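Local atomic coordinates of putative uncharacterized protein (Pseudomonas phage 201phi2-1, PDB entry 3R4V), a protein that belongs to the tubulin-like proteins of bacteriophages and holds guanosine-5'-diphosphate in a pocket formed by the N-terminal part of its chain. Residues K110-V114 with A192-R196; F83-C87 with L106-A111. Residues are numbered along the deposited sequence.

Contact 1. Residues K110-V114 with A192-R196; sequences KASFV and ANWVR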
loop_
_atom_site.group_PDB
_atom_site.type_symbol
_atom_site.label_atom_id
_atom_site.label_comp_id
_atom_site.label_asym_id
_atom_site.label_seq_id
_atom_site.Cartn_x
_atom_site.Cartn_y
_atom_site.Cartn_z
ATOM N N LYS A 110 -11.276 11.462 -8.719
ATOM C CA LYS A 110 -10.287 12.545 -8.775
ATOM C C LYS A 110 -9.705 12.831 -7.392
ATOM O O LYS A 110 -9.343 13.963 -7.071
ATOM C CB LYS A 110 -10.893 13.812 -9.390
ATOM C CG LYS A 110 -11.467 13.591 -10.784
ATOM C CD LYS A 110 -10.489 12.799 -11.646
ATOM C CE LYS A 110 -10.438 13.311 -13.070
ATOM N NZ LYS A 110 -9.439 12.550 -13.875
ATOM N N ALA A 111 -9.609 11.781 -6.585
ATOM C CA ALA A 111 -9.131 11.887 -5.207
ATOM C C ALA A 111 -7.618 12.051 -5.016
ATOM O O ALA A 111 -6.796 11.686 -5.877
ATOM C CB ALA A 111 -9.620 10.693 -4.397
ATOM N N SER A 112 -7.271 12.616 -3.862
ATOM C CA SER A 112 -5.901 12.670 -3.375
ATOM C C SER A 112 -5.717 11.540 -2.371
ATOM O O SER A 112 -6.478 11.426 -1.406
ATOM C CB SER A 112 -5.646 14.002 -2.661
ATOM O OG SER A 112 -5.822 15.106 -3.532
ATOM N N PHE A 113 -4.721 10.697 -2.591
ATOM C CA PHE A 113 -4.533 9.563 -1.702
ATOM C C PHE A 113 -3.120 9.010 -1.807
ATOM O O PHE A 113 -2.413 9.255 -2.783
ATOM C CB PHE A 113 -5.586 8.465 -1.986
ATOM C CG PHE A 113 -5.545 7.952 -3.405
ATOM C CD1 PHE A 113 -4.718 6.887 -3.747
ATOM C CD2 PHE A 113 -6.326 8.539 -4.397
ATOM C CE1 PHE A 113 -4.681 6.405 -5.068
ATOM C CE2 PHE A 113 -6.293 8.078 -5.711
ATOM C CZ PHE A 113 -5.466 7.009 -6.048
ATOM N N VAL A 114 -2.702 8.296 -0.770
ATOM C CA VAL A 114 -1.478 7.501 -0.821
ATOM C C VAL A 114 -1.766 6.095 -0.326
ATOM O O VAL A 114 -2.772 5.870 0.343
ATOM C CB VAL A 114 -0.317 8.105 0.006
ATOM C CG1 VAL A 114 0.036 9.504 -0.517
ATOM C CG2 VAL A 114 -0.656 8.144 1.506
ATOM N N ALA A 192 -3.471 18.230 -2.181
ATOM C CA ALA A 192 -3.914 17.646 -3.451
ATOM C C ALA A 192 -2.845 17.814 -4.520
ATOM O O ALA A 192 -2.507 16.866 -5.228
ATOM C CB ALA A 192 -5.243 18.263 -3.914
ATOM N N ASN A 193 -2.293 19.018 -4.630
ATOM C CA ASN A 193 -1.293 19.275 -5.661
ATOM C C ASN A 193 0.083 18.680 -5.380
ATOM O O ASN A 193 0.917 18.593 -6.286
ATOM C CB ASN A 193 -1.202 20.761 -5.971
ATOM C CG ASN A 193 -2.411 21.252 -6.736
ATOM O OD1 ASN A 193 -2.777 20.685 -7.773
ATOM N ND2 ASN A 193 -3.061 22.277 -6.212
ATOM N N TRP A 194 0.315 18.278 -4.132
ATOM C CA TRP A 194 1.514 17.543 -3.779
ATOM C C TRP A 194 1.440 16.133 -4.334
ATOM O O TRP A 194 2.374 15.666 -4.979
ATOM C CB TRP A 194 1.684 17.496 -2.253
ATOM C CG TRP A 194 2.610 16.434 -1.729
ATOM C CD1 TRP A 194 3.960 16.351 -1.913
ATOM C CD2 TRP A 194 2.246 15.318 -0.907
ATOM N NE1 TRP A 194 4.461 15.243 -1.254
ATOM C CE2 TRP A 194 3.426 14.593 -0.632
ATOM C CE3 TRP A 194 1.034 14.857 -0.383
ATOM C CZ2 TRP A 194 3.430 13.431 0.143
ATOM C CZ3 TRP A 194 1.036 13.704 0.392
ATOM C CH2 TRP A 194 2.223 13.005 0.648
ATOM N N VAL A 195 0.330 15.447 -4.076
ATOM C CA VAL A 195 0.245 14.028 -4.418
ATOM C C VAL A 195 -0.268 13.784 -5.847
ATOM O O VAL A 195 0.112 12.794 -6.492
ATOM C CB VAL A 195 -0.585 13.238 -3.369
ATOM C CG1 VAL A 195 -2.072 13.579 -3.463
ATOM C CG2 VAL A 195 -0.353 11.756 -3.548
ATOM N N ARG A 196 -1.114 14.691 -6.342
ATOM C CA ARG A 196 -1.579 14.661 -7.733
ATOM C C ARG A 196 -0.735 15.626 -8.577
ATOM O O ARG A 196 -1.272 16.502 -9.265
ATOM C CB ARG A 196 -3.048 15.074 -7.814
ATOM C CG ARG A 196 -4.025 14.180 -7.041
ATOM C CD ARG A 196 -5.471 14.713 -7.197
ATOM N NE ARG A 196 -5.840 14.774 -8.609
ATOM C CZ ARG A 196 -6.333 13.743 -9.282
ATOM N NH1 ARG A 196 -6.563 12.600 -8.651
ATOM N NH2 ARG A 196 -6.609 13.852 -10.573
HETATM O O HOH W 1 -6.199 12.336 -13.271
#
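The last turn of helix 188-195 packs against the chain that leads into strand 113-119. Ala192 comes first: its CA and CB each lie 3.2 Å from Ser112 OG, the two backbones being nearest here, with CA atoms 5.4 Å apart. Trp194 reaches over only with its ring, whose CH2 is 4.3 Å from Val114 CG1. Val195 directs its side chain toward the other segment and packs at the centre of the contact, its CG2 lying 3.3 Å from Phe113 O and 3.8 Å from Val114 CG1, and its CG1 3.7 Å from Ser112 CB. At Arg196, where the chain leaves helical geometry, NH1 donates to Ala111 O at 2.9 Å, while NE forms a salt bridge with Asp199. The like-charged Lys110 NZ and Arg196 NH2 are 4.5 Å apart, and one water accepts weak hydrogen bonds from both. Mostly non-polar packing thus joins a helix of the tubulin-like C-terminal domain to the central sheet, while the one direct hydrogen bond ties the arginine to a backbone carbonyl, without a charged partner across the interface.

Contact 2. Residues F83-C87 with L106-A111; sequences FYIVC and LADRKA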
loop_
_atom_site.group_PDB
_atom_site.type_symbol
_atom_site.label_atom_id
_atom_site.label_comp_id
_atom_site.label_asym_id
_atom_site.label_seq_id
_atom_site.Cartn_x
_atom_site.Cartn_y
_atom_site.Cartn_z
ATOM N N PHE A 83 -9.045 13.292 1.631
ATOM C CA PHE A 83 -7.836 12.511 1.423
ATOM C C PHE A 83 -8.126 11.065 1.777
ATOM O O PHE A 83 -8.984 10.794 2.613
ATOM C CB PHE A 83 -6.705 13.066 2.308
ATOM C CG PHE A 83 -5.330 12.582 1.930
ATOM C CD1 PHE A 83 -4.576 13.244 0.966
ATOM C CD2 PHE A 83 -4.780 11.481 2.552
ATOM C CE1 PHE A 83 -3.300 12.805 0.629
ATOM C CE2 PHE A 83 -3.509 11.033 2.219
ATOM C CZ PHE A 83 -2.761 11.699 1.261
ATOM N N TYR A 84 -7.446 10.123 1.124
ATOM C CA TYR A 84 -7.614 8.716 1.483
ATOM C C TYR A 84 -6.271 8.051 1.727
ATOM O O TYR A 84 -5.260 8.430 1.153
ATOM C CB TYR A 84 -8.347 7.925 0.387
ATOM C CG TYR A 84 -9.677 8.516 -0.062
ATOM C CD1 TYR A 84 -10.891 7.950 0.337
ATOM C CD2 TYR A 84 -9.715 9.627 -0.896
ATOM C CE1 TYR A 84 -12.116 8.485 -0.091
ATOM C CE2 TYR A 84 -10.927 10.159 -1.325
ATOM C CZ TYR A 84 -12.117 9.591 -0.912
ATOM O OH TYR A 84 -13.303 10.130 -1.350
ATOM N N ILE A 85 -6.273 7.032 2.564
ATOM C CA ILE A 85 -5.092 6.199 2.734
ATOM C C ILE A 85 -5.528 4.765 2.460
ATOM O O ILE A 85 -6.529 4.309 3.017
ATOM C CB ILE A 85 -4.551 6.320 4.157
ATOM C CG1 ILE A 85 -4.171 7.781 4.443
ATOM C CG2 ILE A 85 -3.368 5.365 4.381
ATOM C CD1 ILE A 85 -3.848 8.079 5.897
ATOM N N VAL A 86 -4.790 4.054 1.608
ATOM C CA VAL A 86 -5.122 2.663 1.289
ATOM C C VAL A 86 -3.990 1.732 1.732
ATOM O O VAL A 86 -2.828 2.062 1.556
ATOM C CB VAL A 86 -5.300 2.480 -0.204
ATOM C CG1 VAL A 86 -5.928 1.109 -0.482
ATOM C CG2 VAL A 86 -6.156 3.595 -0.773
ATOM N N CYS A 87 -4.321 0.569 2.285
ATOM C CA CYS A 87 -3.290 -0.287 2.861
ATOM C C CYS A 87 -3.573 -1.771 2.651
ATOM O O CYS A 87 -4.647 -2.260 2.979
ATOM C CB CYS A 87 -3.140 0.016 4.365
ATOM S SG CYS A 87 -2.018 -1.102 5.253
ATOM N N LEU A 106 -10.968 5.310 -6.574
ATOM C CA LEU A 106 -10.566 6.583 -5.977
ATOM C C LEU A 106 -9.991 7.515 -7.043
ATOM O O LEU A 106 -10.222 8.724 -7.013
ATOM C CB LEU A 106 -9.548 6.369 -4.850
ATOM C CG LEU A 106 -10.042 5.598 -3.631
ATOM C CD1 LEU A 106 -8.890 5.437 -2.642
ATOM C CD2 LEU A 106 -11.192 6.345 -2.978
ATOM N N ALA A 107 -9.216 6.965 -7.975
ATOM C CA ALA A 107 -8.728 7.781 -9.084
ATOM C C ALA A 107 -9.908 8.367 -9.882
ATOM O O ALA A 107 -9.877 9.530 -10.269
ATOM C CB ALA A 107 -7.784 6.972 -9.994
ATOM N N ASP A 108 -10.953 7.571 -10.117
ATOM C CA ASP A 108 -12.127 8.076 -10.832
ATOM C C ASP A 108 -12.825 9.213 -10.065
ATOM O O ASP A 108 -13.442 10.081 -10.681
ATOM C CB ASP A 108 -13.127 6.953 -11.157
ATOM C CG ASP A 108 -12.626 5.995 -12.242
ATOM O OD1 ASP A 108 -11.624 6.292 -12.927
ATOM O OD2 ASP A 108 -13.265 4.935 -12.431
ATOM N N ARG A 109 -12.728 9.206 -8.732
ATOM C CA ARG A 109 -13.259 10.299 -7.905
ATOM C C ARG A 109 -12.388 11.552 -7.993
ATOM O O ARG A 109 -12.709 12.572 -7.395
ATOM C CB ARG A 109 -13.361 9.897 -6.426
ATOM C CG ARG A 109 -14.318 8.765 -6.106
ATOM C CD ARG A 109 -14.459 8.568 -4.592
ATOM N NE ARG A 109 -15.462 7.553 -4.268
ATOM C CZ ARG A 109 -15.838 7.228 -3.033
ATOM N NH1 ARG A 109 -15.309 7.845 -1.988
ATOM N NH2 ARG A 109 -16.759 6.292 -2.847
ATOM N N LYS A 110 -11.276 11.462 -8.719
ATOM C CA LYS A 110 -10.287 12.545 -8.775
ATOM C C LYS A 110 -9.705 12.831 -7.392
ATOM O O LYS A 110 -9.343 13.963 -7.071
ATOM C CB LYS A 110 -10.893 13.812 -9.390
ATOM C CG LYS A 110 -11.467 13.591 -10.784
ATOM C CD LYS A 110 -10.489 12.799 -11.646
ATOM C CE LYS A 110 -10.438 13.311 -13.070
ATOM N NZ LYS A 110 -9.439 12.550 -13.875
ATOM N N ALA A 111 -9.609 11.781 -6.585
ATOM C CA ALA A 111 -9.131 11.887 -5.207
ATOM C C ALA A 111 -7.618 12.051 -5.016
ATOM O O ALA A 111 -6.796 11.686 -5.877
ATOM C CB ALA A 111 -9.620 10.693 -4.397
#
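Strand 84-89, helix 95-108 and strand 113-119 form a beta-alpha-beta unit, and this contact brings the C-terminal end of the helix, with the turn after it, onto the first strand. Apolar packing dominates. Tyr84 and Val86, two residues apart on the strand, both direct their side chains to the helix, whereas Phe83 and Ile85 point away and pack on helix 161-178 instead. Leu106 serves both inward-facing residues: its CD1 is 3.8 Å from Val86 CG2, and its CD2 sits over the face of the Tyr84 ring, 3.7 Å from the centroid formed by the six ring carbons of Tyr84 and 12° off the ring normal, a CH-pi contact. Beyond the helix, Ala111 CB comes within 3.4 Å of Tyr84 CE2.

The turn has its own backbone bonding. Lys110, with positive phi, ends the helix in a Schellman motif, in which Ala111 N donates to Leu106 O at 3.1 Å and Lys110 N to Ala107 O at 2.8 Å. This reversal carries Ala111 back toward the strand.

One polar bond crosses, from Arg109 NH1 to Tyr84 OH at 3.1 Å. Both groups are also held by the chain before the strand: the hydroxyl accepts from Ala81 N, and Arg109 NH2 donates to Ile78 O. The tyrosine therefore plays two parts, its ring buried in the hydrophobic layer between sheet and helix and its hydroxyl joined to a polar network at the partly exposed arginine.

Contacts 1 and 2 are both largely buried and share Lys110 and Ala111, the turn between helix 95-108 and strand 113-119. Strands 113-119 and 84-89 are neighbours in the sheet, so the contacts meet directly: Ser112 O and Tyr84 N, like Val114 O and Val86 N, are 3.0 Å apart and probably hydrogen-bonded. Contact 2 is internal to one beta-alpha-beta unit, whereas contact 1 spans 78 residues to bring in a helix from the C-terminal family region. Each pairs apolar side chains with one arginine bond, made to a backbone carbonyl in contact 1 and to a tyrosine hydroxyl in contact 2. Exposed Lys110 touches the partner segment only in contact 1.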